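Long-range contacts in glycerophosphoryl diester phosphodiesterase (PDB 3MZ2), which probably hydrolyses glycerophosphodiesters to an alcohol and glycerol 3-phosphate: residues A[161-165]-A[180-185]; A[205-211]-A[229-234]; A[75-79]-A[119-125]; A[84-90]-A[102-108]. Numbering follows the deposited sequence.

Interaction 1: A[161-165]-A[180-185]; sequences MITVH and FMFEAF
Strands 161-164 and 182-185 run parallel, their axes 4.6 Å apart at closest approach and at 12°, as consecutive strands of a TIM-barrel wall. Ile162 pairs with Phe182, Thr163 with Glu183 and Val164 with Ala184. Four backbone hydrogen bonds set this register: Ile162 N to Met181 O (3.1 Å), Glu183 N to Ile162 O (3.0 Å), Val164 N to Glu183 O (2.9 Å) and Phe185 N to Val164 O (3.0 Å). Water 1 donates to His165 O (2.8 Å) and Phe185 O (3.2 Å).

Apolar contacts fill the face carrying Ile162, Val164, Phe182 and Ala184: Val164 CG1 lies 3.8 Å from Phe182 CD1, and Val164 CG2 3.9 Å from Ala184 CB. The mt rotamer of Ile162 sets CD1 3.7 Å from the centroid of the Phe180 ring, a CH-pi contact over its face. Thr163 and Glu183 point to the opposite face.

At the C-terminal end His165 and Phe185 form a T-shaped pair, the His165 edge toward the Phe185 face, centroids 4.4 Å apart and planes at 70°.

This is a beta-alpha-beta unit whose helix 167-176 covers Ile162, Val164 and Phe182; helix 144-153 meets Ile162 and Phe180, and strands 135-137 and 205-210 continue the sheet on either side.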
loop_
_atom_site.group_PDB
_atom_site.type_symbol
_atom_site.label_atom_id
_atom_site.label_comp_id
_atom_site.label_asym_id
_atom_site.label_seq_id
_atom_site.Cartn_x
_atom_site.Cartn_y
_atom_site.Cartn_z
HETATM N N MSE A 161 -10.343 13.738 6.571
HETATM C CA MSE A 161 -8.911 14.007 6.373
HETATM C C MSE A 161 -8.305 12.892 5.548
HETATM O O MSE A 161 -8.877 11.783 5.494
HETATM C CB MSE A 161 -8.150 14.088 7.712
HETATM C CG MSE A 161 -8.560 15.269 8.511
HETATM SE SE MSE A 161 -7.993 15.161 10.379
HETATM C CE MSE A 161 -6.043 15.057 10.176
ATOM N N ILE A 162 -7.144 13.161 4.974
ATOM C CA ILE A 162 -6.466 12.177 4.097
ATOM C C ILE A 162 -5.112 11.811 4.701
ATOM O O ILE A 162 -4.342 12.682 5.039
ATOM C CB ILE A 162 -6.260 12.758 2.684
ATOM C CG1 ILE A 162 -7.611 13.208 2.093
ATOM C CG2 ILE A 162 -5.583 11.701 1.754
ATOM C CD1 ILE A 162 -7.480 14.209 0.897
ATOM N N THR A 163 -4.843 10.513 4.828
ATOM C CA THR A 163 -3.553 10.041 5.294
ATOM C C THR A 163 -2.614 10.052 4.111
ATOM O O THR A 163 -2.945 9.529 3.046
ATOM C CB THR A 163 -3.626 8.612 5.872
ATOM O OG1 THR A 163 -4.536 8.609 6.959
ATOM C CG2 THR A 163 -2.207 8.190 6.389
ATOM N N VAL A 164 -1.439 10.654 4.323
ATOM C CA VAL A 164 -0.394 10.741 3.292
ATOM C C VAL A 164 0.913 10.287 3.897
ATOM O O VAL A 164 1.186 10.563 5.099
ATOM C CB VAL A 164 -0.251 12.185 2.731
ATOM C CG1 VAL A 164 -1.531 12.571 1.916
ATOM C CG2 VAL A 164 0.060 13.218 3.815
ATOM N N HIS A 165 1.671 9.542 3.095
ATOM C CA HIS A 165 2.899 8.941 3.580
ATOM C C HIS A 165 4.151 9.795 3.321
ATOM O O HIS A 165 5.202 9.544 3.895
ATOM C CB HIS A 165 3.077 7.542 3.009
ATOM C CG HIS A 165 2.025 6.576 3.435
ATOM N ND1 HIS A 165 1.567 5.567 2.610
ATOM C CD2 HIS A 165 1.297 6.492 4.574
ATOM C CE1 HIS A 165 0.633 4.879 3.248
ATOM N NE2 HIS A 165 0.457 5.416 4.443
ATOM N N PHE A 180 -7.890 20.735 1.848
ATOM C CA PHE A 180 -7.746 19.435 2.494
ATOM C C PHE A 180 -6.869 19.512 3.757
ATOM O O PHE A 180 -5.883 20.274 3.828
ATOM C CB PHE A 180 -7.081 18.443 1.570
ATOM C CG PHE A 180 -7.913 17.926 0.415
ATOM C CD1 PHE A 180 -9.280 17.662 0.522
ATOM C CD2 PHE A 180 -7.272 17.592 -0.770
ATOM C CE1 PHE A 180 -9.996 17.188 -0.581
ATOM C CE2 PHE A 180 -7.958 17.087 -1.844
ATOM C CZ PHE A 180 -9.300 16.867 -1.751
HETATM N N MSE A 181 -7.203 18.681 4.729
HETATM C CA MSE A 181 -6.405 18.506 5.944
HETATM C C MSE A 181 -5.799 17.117 5.916
HETATM O O MSE A 181 -6.489 16.172 5.536
HETATM C CB MSE A 181 -7.289 18.707 7.150
HETATM C CG MSE A 181 -6.717 18.534 8.525
HETATM SE SE MSE A 181 -5.873 20.196 9.109
HETATM C CE MSE A 181 -4.444 19.381 10.122
ATOM N N PHE A 182 -4.552 16.988 6.375
ATOM C CA PHE A 182 -3.823 15.744 6.282
ATOM C C PHE A 182 -3.451 15.131 7.623
ATOM O O PHE A 182 -3.094 15.869 8.571
ATOM C CB PHE A 182 -2.533 15.982 5.489
ATOM C CG PHE A 182 -2.796 16.441 4.099
ATOM C CD1 PHE A 182 -3.378 15.582 3.185
ATOM C CD2 PHE A 182 -2.504 17.734 3.723
ATOM C CE1 PHE A 182 -3.663 16.011 1.903
ATOM C CE2 PHE A 182 -2.799 18.200 2.435
ATOM C CZ PHE A 182 -3.332 17.338 1.512
ATOM N N GLU A 183 -3.457 13.791 7.648
ATOM C CA GLU A 183 -2.637 13.050 8.616
ATOM C C GLU A 183 -1.364 12.650 7.836
ATOM O O GLU A 183 -1.436 11.895 6.900
ATOM C CB GLU A 183 -3.350 11.805 9.152
ATOM C CG GLU A 183 -2.414 11.021 10.059
ATOM C CD GLU A 183 -2.967 9.722 10.538
ATOM O OE1 GLU A 183 -4.047 9.744 11.186
ATOM O OE2 GLU A 183 -2.254 8.716 10.326
ATOM N N ALA A 184 -0.245 13.243 8.177
ATOM C CA ALA A 184 1.015 13.010 7.467
ATOM C C ALA A 184 1.959 12.140 8.281
ATOM O O ALA A 184 2.135 12.366 9.448
ATOM C CB ALA A 184 1.684 14.367 7.151
ATOM N N PHE A 185 2.564 11.121 7.661
ATOM C CA PHE A 185 3.632 10.373 8.294
ATOM C C PHE A 185 4.855 11.259 8.422
ATOM O O PHE A 185 5.407 11.744 7.411
ATOM C CB PHE A 185 3.965 9.122 7.477
ATOM C CG PHE A 185 3.010 7.960 7.684
ATOM C CD1 PHE A 185 1.646 8.176 7.682
ATOM C CD2 PHE A 185 3.476 6.663 7.804
ATOM C CE1 PHE A 185 0.758 7.137 7.924
ATOM C CE2 PHE A 185 2.574 5.590 8.003
ATOM C CZ PHE A 185 1.212 5.848 8.050
HETATM O O HOH W 1 7.485 10.446 5.301
#

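Interaction 2: A[205-211]-A[229-234]; sequences IMAYVGP and VMCMIS
In the beta-alpha-beta unit built with helix 215-226, strand 205-210 lies parallel to strand 231-234, crossing at -38° with axes 4.6 Å apart at closest approach. Ala207 pairs with Cys231 and Tyr208 with Met232. Ala207 N donates to Met230 O (2.9 Å), Met232 N to Ala207 O (2.8 Å) and Val209 N to Met232 O (2.9 Å). The chain then shifts: Val209 has phi/psi -106/5 and Gly210 122/-171, and the next bond, Ser234 N to Gly210 O (3.0 Å), comes one residue later on the 205-211 side than regular alternation would give. At the other end water 2 lies 2.8 Å from Ile205 O and accepts from Met230 N (2.8 Å). Ser234 OG hydrogen-bonds Glu264 on the next strand.

On one face Ala207 CB meets Val229 CG1 (3.7 Å) and Val209 CG2 meets Ile233 CD1 (3.8 Å); on the other, selenomethionine Met206 SE meets Met232 CB (3.9 Å). Main-chain hydrogen bonds thus join the strands, water 2 preceding them.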
loop_
_atom_site.group_PDB
_atom_site.type_symbol
_atom_site.label_atom_id
_atom_site.label_comp_id
_atom_site.label_asym_id
_atom_site.label_seq_id
_atom_site.Cartn_x
_atom_site.Cartn_y
_atom_site.Cartn_z
ATOM N N ILE A 205 -1.508 20.038 8.447
ATOM C CA ILE A 205 -0.898 18.801 8.869
ATOM C C ILE A 205 -1.130 18.492 10.367
ATOM O O ILE A 205 -0.969 19.354 11.233
ATOM C CB ILE A 205 0.578 18.768 8.530
ATOM C CG1 ILE A 205 0.708 18.701 7.009
ATOM C CG2 ILE A 205 1.263 17.555 9.191
ATOM C CD1 ILE A 205 2.138 18.695 6.534
HETATM N N MSE A 206 -1.559 17.246 10.603
HETATM C CA MSE A 206 -1.404 16.566 11.897
HETATM C C MSE A 206 -0.439 15.426 11.609
HETATM O O MSE A 206 -0.549 14.806 10.553
HETATM C CB MSE A 206 -2.762 16.064 12.417
HETATM C CG MSE A 206 -2.704 15.339 13.770
HETATM SE SE MSE A 206 -2.406 13.387 13.490
HETATM C CE MSE A 206 -4.276 13.027 13.004
ATOM N N ALA A 207 0.497 15.159 12.528
ATOM C CA ALA A 207 1.566 14.219 12.223
ATOM C C ALA A 207 1.498 12.907 12.962
ATOM O O ALA A 207 1.405 12.918 14.183
ATOM C CB ALA A 207 2.934 14.882 12.470
ATOM N N TYR A 208 1.607 11.825 12.202
ATOM C CA TYR A 208 1.791 10.500 12.717
ATOM C C TYR A 208 3.298 10.297 12.848
ATOM O O TYR A 208 4.028 10.430 11.843
ATOM C CB TYR A 208 1.164 9.461 11.779
ATOM C CG TYR A 208 1.534 8.045 12.158
ATOM C CD1 TYR A 208 1.241 7.555 13.425
ATOM C CD2 TYR A 208 2.232 7.232 11.298
ATOM C CE1 TYR A 208 1.610 6.294 13.820
ATOM C CE2 TYR A 208 2.587 5.922 11.675
ATOM C CZ TYR A 208 2.256 5.480 12.954
ATOM O OH TYR A 208 2.605 4.209 13.401
ATOM N N VAL A 209 3.779 10.115 14.085
ATOM C CA VAL A 209 5.211 9.989 14.327
ATOM C C VAL A 209 5.660 8.556 14.640
ATOM O O VAL A 209 6.804 8.351 14.985
ATOM C CB VAL A 209 5.715 10.953 15.427
ATOM C CG1 VAL A 209 5.454 12.486 15.031
ATOM C CG2 VAL A 209 5.064 10.651 16.823
ATOM N N GLY A 210 4.744 7.574 14.569
ATOM C CA GLY A 210 5.165 6.176 14.676
ATOM C C GLY A 210 4.497 5.444 15.820
ATOM O O GLY A 210 3.562 5.976 16.455
ATOM N N PRO A 211 4.963 4.232 16.085
ATOM C CA PRO A 211 4.338 3.353 17.057
ATOM C C PRO A 211 4.988 3.393 18.416
ATOM O O PRO A 211 4.502 2.726 19.325
ATOM C CB PRO A 211 4.481 1.975 16.406
ATOM C CG PRO A 211 5.781 2.065 15.716
ATOM C CD PRO A 211 5.826 3.466 15.154
ATOM N N VAL A 229 2.362 21.850 14.986
ATOM C CA VAL A 229 1.839 20.555 14.567
ATOM C C VAL A 229 1.650 19.589 15.749
ATOM O O VAL A 229 2.583 19.367 16.502
ATOM C CB VAL A 229 2.754 19.936 13.505
ATOM C CG1 VAL A 229 2.375 18.488 13.095
ATOM C CG2 VAL A 229 2.750 20.843 12.260
HETATM N N MSE A 230 0.447 19.042 15.895
HETATM C CA MSE A 230 0.175 17.993 16.875
HETATM C C MSE A 230 0.669 16.650 16.381
HETATM O O MSE A 230 0.584 16.377 15.182
HETATM C CB MSE A 230 -1.311 17.877 17.156
HETATM C CG MSE A 230 -1.741 19.074 17.929
HETATM SE SE MSE A 230 -3.604 19.286 18.354
HETATM C CE MSE A 230 -3.736 18.100 19.897
ATOM N N CYS A 231 1.123 15.829 17.325
ATOM C CA CYS A 231 1.799 14.562 17.047
ATOM C C CYS A 231 1.075 13.353 17.664
ATOM O O CYS A 231 0.643 13.369 18.836
ATOM C CB CYS A 231 3.277 14.660 17.526
ATOM S SG CYS A 231 4.208 15.952 16.712
HETATM N N MSE A 232 0.992 12.328 16.846
HETATM C CA MSE A 232 0.222 11.141 17.173
HETATM C C MSE A 232 1.123 9.923 17.198
HETATM O O MSE A 232 1.868 9.671 16.253
HETATM C CB MSE A 232 -0.843 10.912 16.121
HETATM C CG MSE A 232 -1.848 9.834 16.512
HETATM SE SE MSE A 232 -3.223 9.732 15.172
HETATM C CE MSE A 232 -2.479 8.362 14.004
ATOM N N ILE A 233 1.005 9.158 18.275
ATOM C CA ILE A 233 1.524 7.785 18.352
ATOM C C ILE A 233 0.412 6.778 18.122
ATOM O O ILE A 233 -0.675 6.920 18.648
ATOM C CB ILE A 233 2.148 7.514 19.772
ATOM C CG1 ILE A 233 3.449 8.313 19.951
ATOM C CG2 ILE A 233 2.313 6.047 20.051
ATOM C CD1 ILE A 233 4.642 7.741 19.156
ATOM N N SER A 234 0.697 5.732 17.338
ATOM C CA SER A 234 -0.242 4.649 17.171
ATOM C C SER A 234 0.225 3.521 18.054
ATOM O O SER A 234 1.344 3.017 17.889
ATOM C CB SER A 234 -0.286 4.129 15.762
ATOM O OG SER A 234 -1.182 3.004 15.718
HETATM O O HOH W 2 -1.598 19.223 13.919
#

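Interaction 3: A[75-79]-A[119-125]; sequences VIVLF and IPTLEEA
The extended strand 76-78 meets the turn leading into helix 122-129 through one backbone bridge, Val77 with Thr121, whose CA atoms are 4.0 Å apart. The motif is a helix N-cap, with Thr121 (phi/psi -81/155) at the cap position before the helical Leu122 (-58/-41). Two hydrogen bonds flank the bridge: Leu122 N donates to Ile76 O (3.0 Å) and Leu78 N to Pro120 O (3.0 Å). Ile76 O also accepts from water 3 (2.8 Å), which in turn accepts from Glu123 N (2.9 Å), so this one carbonyl serves two of the amides at the start of the helix, one directly and one through water.

Leu78, in rotamer mt, has the largest buried area of the contact, with CB 4.0 Å from Pro120 CG, CD2 4.0 Å from Leu122 CB and CD1 3.8 Å from Ala125 CB. Ile76 CG2 meets Leu122 CB (3.7 Å), and Val77 CB meets Ile119 CG2 (3.7 Å). Strand 63-70 pairs antiparallel with strand 76-78, and its Ile66 touches both Leu78 and Leu122, tying the helix start to the barrel sheet. The cap itself is closed by the p rotamer of Thr121, whose OG1 accepts from Glu124 N at 2.9 Å.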
loop_
_atom_site.group_PDB
_atom_site.type_symbol
_atom_site.label_atom_id
_atom_site.label_comp_id
_atom_site.label_asym_id
_atom_site.label_seq_id
_atom_site.Cartn_x
_atom_site.Cartn_y
_atom_site.Cartn_z
ATOM N N VAL A 75 -18.073 0.399 -5.610
ATOM C CA VAL A 75 -18.585 1.067 -4.441
ATOM C C VAL A 75 -17.448 1.069 -3.417
ATOM O O VAL A 75 -16.764 0.064 -3.254
ATOM C CB VAL A 75 -19.825 0.363 -3.912
ATOM C CG1 VAL A 75 -20.338 1.020 -2.606
ATOM C CG2 VAL A 75 -20.913 0.376 -5.006
ATOM N N ILE A 76 -17.240 2.207 -2.765
ATOM C CA ILE A 76 -16.273 2.280 -1.677
ATOM C C ILE A 76 -16.918 1.862 -0.341
ATOM O O ILE A 76 -17.880 2.499 0.144
ATOM C CB ILE A 76 -15.649 3.692 -1.523
ATOM C CG1 ILE A 76 -15.056 4.182 -2.833
ATOM C CG2 ILE A 76 -14.581 3.698 -0.399
ATOM C CD1 ILE A 76 -14.802 5.654 -2.801
ATOM N N VAL A 77 -16.362 0.787 0.241
ATOM C CA VAL A 77 -16.773 0.288 1.552
ATOM C C VAL A 77 -15.607 0.388 2.544
ATOM O O VAL A 77 -14.494 0.653 2.148
ATOM C CB VAL A 77 -17.292 -1.172 1.455
ATOM C CG1 VAL A 77 -18.514 -1.273 0.570
ATOM C CG2 VAL A 77 -16.203 -2.134 0.936
ATOM N N LEU A 78 -15.885 0.219 3.845
ATOM C CA LEU A 78 -14.847 0.256 4.868
ATOM C C LEU A 78 -14.557 -1.182 5.258
ATOM O O LEU A 78 -15.449 -1.845 5.773
ATOM C CB LEU A 78 -15.339 0.998 6.104
ATOM C CG LEU A 78 -15.843 2.411 5.833
ATOM C CD1 LEU A 78 -16.177 3.146 7.118
ATOM C CD2 LEU A 78 -14.891 3.213 5.002
ATOM N N PHE A 79 -13.327 -1.625 5.039
ATOM C CA PHE A 79 -12.919 -2.977 5.332
ATOM C C PHE A 79 -11.392 -3.048 5.168
ATOM O O PHE A 79 -10.875 -2.726 4.091
ATOM C CB PHE A 79 -13.594 -3.977 4.359
ATOM C CG PHE A 79 -13.557 -5.383 4.852
ATOM C CD1 PHE A 79 -14.538 -5.841 5.727
ATOM C CD2 PHE A 79 -12.530 -6.237 4.486
ATOM C CE1 PHE A 79 -14.495 -7.111 6.216
ATOM C CE2 PHE A 79 -12.489 -7.511 4.994
ATOM C CZ PHE A 79 -13.480 -7.945 5.841
ATOM N N ILE A 119 -20.880 -4.620 6.659
ATOM C CA ILE A 119 -19.871 -3.765 6.065
ATOM C C ILE A 119 -20.545 -2.464 5.611
ATOM O O ILE A 119 -21.488 -2.516 4.832
ATOM C CB ILE A 119 -19.162 -4.450 4.865
ATOM C CG1 ILE A 119 -18.466 -5.723 5.338
ATOM C CG2 ILE A 119 -18.162 -3.478 4.151
ATOM C CD1 ILE A 119 -18.118 -6.667 4.189
ATOM N N PRO A 120 -20.051 -1.314 6.101
ATOM C CA PRO A 120 -20.661 -0.019 5.733
ATOM C C PRO A 120 -20.002 0.596 4.508
ATOM O O PRO A 120 -18.852 0.294 4.203
ATOM C CB PRO A 120 -20.342 0.868 6.922
ATOM C CG PRO A 120 -19.027 0.382 7.399
ATOM C CD PRO A 120 -19.042 -1.133 7.172
ATOM N N THR A 121 -20.725 1.474 3.812
ATOM C CA THR A 121 -20.080 2.272 2.773
ATOM C C THR A 121 -19.352 3.457 3.391
ATOM O O THR A 121 -19.717 3.939 4.478
ATOM C CB THR A 121 -21.071 2.831 1.740
ATOM O OG1 THR A 121 -21.964 3.719 2.391
ATOM C CG2 THR A 121 -21.806 1.728 0.976
ATOM N N LEU A 122 -18.345 3.957 2.702
ATOM C CA LEU A 122 -17.714 5.209 3.052
ATOM C C LEU A 122 -18.712 6.352 3.066
ATOM O O LEU A 122 -18.691 7.193 3.975
ATOM C CB LEU A 122 -16.501 5.525 2.136
ATOM C CG LEU A 122 -15.893 6.908 2.363
ATOM C CD1 LEU A 122 -15.327 7.063 3.802
ATOM C CD2 LEU A 122 -14.842 7.240 1.290
ATOM N N GLU A 123 -19.621 6.377 2.092
ATOM C CA GLU A 123 -20.642 7.403 2.055
ATOM C C GLU A 123 -21.488 7.444 3.326
ATOM O O GLU A 123 -21.753 8.513 3.883
ATOM C CB GLU A 123 -21.553 7.175 0.855
ATOM C CG GLU A 123 -22.584 8.279 0.657
ATOM C CD GLU A 123 -21.952 9.634 0.354
ATOM O OE1 GLU A 123 -20.781 9.680 -0.079
ATOM O OE2 GLU A 123 -22.645 10.666 0.540
ATOM N N GLU A 124 -21.939 6.279 3.787
ATOM C CA GLU A 124 -22.727 6.222 5.034
ATOM C C GLU A 124 -21.929 6.786 6.203
ATOM O O GLU A 124 -22.489 7.509 7.048
ATOM C CB GLU A 124 -23.163 4.793 5.374
ATOM C CG GLU A 124 -23.799 4.629 6.758
ATOM C CD GLU A 124 -24.098 3.181 7.077
ATOM O OE1 GLU A 124 -23.535 2.298 6.393
ATOM O OE2 GLU A 124 -24.900 2.934 7.997
ATOM N N ALA A 125 -20.620 6.481 6.248
ATOM C CA ALA A 125 -19.796 6.943 7.332
ATOM C C ALA A 125 -19.598 8.457 7.294
ATOM O O ALA A 125 -19.660 9.132 8.333
ATOM C CB ALA A 125 -18.429 6.210 7.304
HETATM O O HOH W 3 -19.260 4.864 -0.413
#

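Interaction 4: A[84-90]-A[102-108]; sequences LERTSNG and LQNFRLK
An ST turn at Ser88 shapes one side of this loop-to-loop contact, which joins the connections before and after helix 99-102: Ser88 OG accepts from Gly90 N (3.1 Å) and donates to Leu84 O (2.6 Å). On the other side a type I beta turn runs from Leu102 to Phe105, after which the chain is extended. A single backbone bridge pairs Ser88 with Leu107 (CA atoms 4.0 Å apart), held by Lys108 N to Thr87 O (2.8 Å) and Asn89 N to Arg106 O (2.9 Å). Asn89, chi1 p, brings OD1 to accept from Arg106 N (2.8 Å).

The extended side chain of Lys108 puts NZ 2.7 Å from Glu85 O and 2.8 Å from Ser88 O, hydrogen-bonding both, and water 5 accepts from NZ at 3.0 Å. Gly90 CA sits over the Phe105 ring, 3.7 Å from its centroid, in a CH-pi contact; Leu84 CD1 lies 3.9 Å from Phe105 CE2.

Across the two segments the lysine is thus held by carbonyls, with no salt bridge between them.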
loop_
_atom_site.group_PDB
_atom_site.type_symbol
_atom_site.label_atom_id
_atom_site.label_comp_id
_atom_site.label_asym_id
_atom_site.label_seq_id
_atom_site.Cartn_x
_atom_site.Cartn_y
_atom_site.Cartn_z
ATOM N N LEU A 84 -11.870 -11.537 3.296
ATOM C CA LEU A 84 -13.014 -11.357 4.216
ATOM C C LEU A 84 -12.985 -12.119 5.542
ATOM O O LEU A 84 -13.677 -11.704 6.440
ATOM C CB LEU A 84 -14.320 -11.688 3.476
ATOM C CG LEU A 84 -14.706 -10.737 2.346
ATOM C CD1 LEU A 84 -15.743 -11.380 1.364
ATOM C CD2 LEU A 84 -15.219 -9.464 2.987
ATOM N N GLU A 85 -12.168 -13.184 5.686
ATOM C CA GLU A 85 -12.265 -14.117 6.832
ATOM C C GLU A 85 -12.015 -13.572 8.233
ATOM O O GLU A 85 -12.718 -13.973 9.151
ATOM C CB GLU A 85 -11.366 -15.358 6.663
ATOM C CG GLU A 85 -11.799 -16.295 5.555
ATOM C CD GLU A 85 -11.244 -15.920 4.186
ATOM O OE1 GLU A 85 -10.551 -14.881 4.073
ATOM O OE2 GLU A 85 -11.509 -16.668 3.212
ATOM N N ARG A 86 -11.035 -12.682 8.436
ATOM C CA ARG A 86 -10.733 -12.217 9.796
ATOM C C ARG A 86 -11.866 -11.424 10.469
ATOM O O ARG A 86 -12.192 -11.669 11.627
ATOM C CB ARG A 86 -9.410 -11.404 9.828
ATOM C CG ARG A 86 -8.952 -11.038 11.264
ATOM C CD ARG A 86 -7.644 -10.233 11.260
ATOM N NE ARG A 86 -7.811 -8.978 10.536
ATOM C CZ ARG A 86 -8.160 -7.811 11.078
ATOM N NH1 ARG A 86 -8.307 -7.661 12.398
ATOM N NH2 ARG A 86 -8.314 -6.764 10.286
ATOM N N THR A 87 -12.466 -10.457 9.769
ATOM C CA THR A 87 -13.427 -9.579 10.426
ATOM C C THR A 87 -14.830 -9.711 9.832
ATOM O O THR A 87 -15.670 -8.823 10.029
ATOM C CB THR A 87 -12.977 -8.114 10.370
ATOM O OG1 THR A 87 -12.974 -7.685 9.017
ATOM C CG2 THR A 87 -11.568 -7.961 10.967
ATOM N N SER A 88 -15.077 -10.827 9.141
ATOM C CA SER A 88 -16.440 -11.190 8.679
ATOM C C SER A 88 -16.637 -12.721 8.565
ATOM O O SER A 88 -15.680 -13.503 8.613
ATOM C CB SER A 88 -16.764 -10.557 7.315
ATOM O OG SER A 88 -16.192 -11.295 6.240
ATOM N N ASN A 89 -17.885 -13.122 8.326
ATOM C CA ASN A 89 -18.187 -14.529 8.048
ATOM C C ASN A 89 -18.129 -14.885 6.558
ATOM O O ASN A 89 -18.639 -15.926 6.148
ATOM C CB ASN A 89 -19.552 -14.903 8.630
ATOM C CG ASN A 89 -20.707 -14.184 7.953
ATOM O OD1 ASN A 89 -20.513 -13.240 7.167
ATOM N ND2 ASN A 89 -21.934 -14.633 8.254
ATOM N N GLY A 90 -17.556 -14.001 5.742
ATOM C CA GLY A 90 -17.402 -14.251 4.318
ATOM C C GLY A 90 -16.063 -14.894 3.997
ATOM O O GLY A 90 -15.220 -15.047 4.883
ATOM N N LEU A 102 -22.173 -8.202 -0.723
ATOM C CA LEU A 102 -21.435 -7.969 0.535
ATOM C C LEU A 102 -22.366 -7.787 1.731
ATOM O O LEU A 102 -22.033 -8.126 2.853
ATOM C CB LEU A 102 -20.512 -6.764 0.398
ATOM C CG LEU A 102 -19.180 -6.985 -0.314
ATOM C CD1 LEU A 102 -18.421 -5.657 -0.361
ATOM C CD2 LEU A 102 -18.316 -8.096 0.345
ATOM N N GLN A 103 -23.556 -7.249 1.477
ATOM C CA GLN A 103 -24.533 -7.027 2.535
ATOM C C GLN A 103 -25.050 -8.310 3.147
ATOM O O GLN A 103 -25.589 -8.299 4.255
ATOM C CB GLN A 103 -25.681 -6.152 2.025
ATOM C CG GLN A 103 -25.226 -4.740 1.739
ATOM C CD GLN A 103 -24.451 -4.138 2.906
ATOM O OE1 GLN A 103 -25.006 -3.941 4.008
ATOM N NE2 GLN A 103 -23.141 -3.880 2.692
ATOM N N ASN A 104 -24.876 -9.424 2.450
ATOM C CA ASN A 104 -25.211 -10.719 3.010
ATOM C C ASN A 104 -24.259 -11.198 4.092
ATOM O O ASN A 104 -24.604 -12.109 4.840
ATOM C CB ASN A 104 -25.288 -11.786 1.907
ATOM C CG ASN A 104 -26.401 -11.512 0.911
ATOM O OD1 ASN A 104 -27.480 -11.043 1.283
ATOM N ND2 ASN A 104 -26.144 -11.791 -0.358
ATOM N N PHE A 105 -23.042 -10.671 4.131
ATOM C CA PHE A 105 -22.085 -11.069 5.167
ATOM C C PHE A 105 -22.241 -10.250 6.428
ATOM O O PHE A 105 -22.863 -9.195 6.421
ATOM C CB PHE A 105 -20.651 -10.947 4.670
ATOM C CG PHE A 105 -20.356 -11.807 3.480
ATOM C CD1 PHE A 105 -20.563 -13.176 3.525
ATOM C CD2 PHE A 105 -19.866 -11.244 2.317
ATOM C CE1 PHE A 105 -20.292 -13.972 2.418
ATOM C CE2 PHE A 105 -19.582 -12.034 1.212
ATOM C CZ PHE A 105 -19.800 -13.387 1.264
ATOM N N ARG A 106 -21.677 -10.761 7.522
ATOM C CA ARG A 106 -21.739 -10.085 8.821
ATOM C C ARG A 106 -20.339 -9.976 9.380
ATOM O O ARG A 106 -19.476 -10.836 9.130
ATOM C CB ARG A 106 -22.639 -10.857 9.795
ATOM C CG ARG A 106 -24.138 -10.811 9.450
ATOM C CD ARG A 106 -24.610 -9.380 9.228
ATOM N NE ARG A 106 -26.065 -9.340 9.130
ATOM C CZ ARG A 106 -26.773 -9.472 8.009
ATOM N NH1 ARG A 106 -26.188 -9.616 6.823
ATOM N NH2 ARG A 106 -28.099 -9.442 8.081
ATOM N N LEU A 107 -20.113 -8.899 10.114
ATOM C CA LEU A 107 -18.814 -8.618 10.672
ATOM C C LEU A 107 -18.572 -9.376 11.956
ATOM O O LEU A 107 -19.486 -9.571 12.768
ATOM C CB LEU A 107 -18.691 -7.121 10.938
ATOM C CG LEU A 107 -18.711 -6.196 9.707
ATOM C CD1 LEU A 107 -18.680 -4.701 10.120
ATOM C CD2 LEU A 107 -17.601 -6.523 8.713
ATOM N N LYS A 108 -17.303 -9.719 12.154
ATOM C CA LYS A 108 -16.833 -10.427 13.348
ATOM C C LYS A 108 -16.087 -9.434 14.238
ATOM O O LYS A 108 -15.367 -8.597 13.733
ATOM C CB LYS A 108 -15.845 -11.546 12.964
ATOM C CG LYS A 108 -16.391 -12.863 12.441
ATOM C CD LYS A 108 -15.197 -13.718 11.901
ATOM C CE LYS A 108 -15.609 -15.063 11.272
ATOM N NZ LYS A 108 -14.633 -15.588 10.216
HETATM O O HOH W 4 -24.141 -13.663 6.674
HETATM O O HOH W 5 -15.321 -16.473 7.385
#

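In the fold
Interactions 1 and 2 are successive parts of one barrel wall, their centres 10 Å apart: strand 182-185 lies beside strand 205-210, with Ala184 N to Met206 O and Ala184 O to Tyr208 N both 2.9 Å. Interaction 3 reaches the same sheet through strand 76-78, its centre about 25 Å from that of interaction 2. Interaction 4 is nested in the loop that interaction 3 closes; Gln103 NE2 lies 3.0 Å from Ile119 O. TIM-barrel enzymes carry their active sites at the C-terminal ends of the barrel strands. The Arg86 side chain of interaction 4, in salt bridges with Glu47 and Asp81, is about 4 Å from a bound sulfate, probably from the crystallisation liquor.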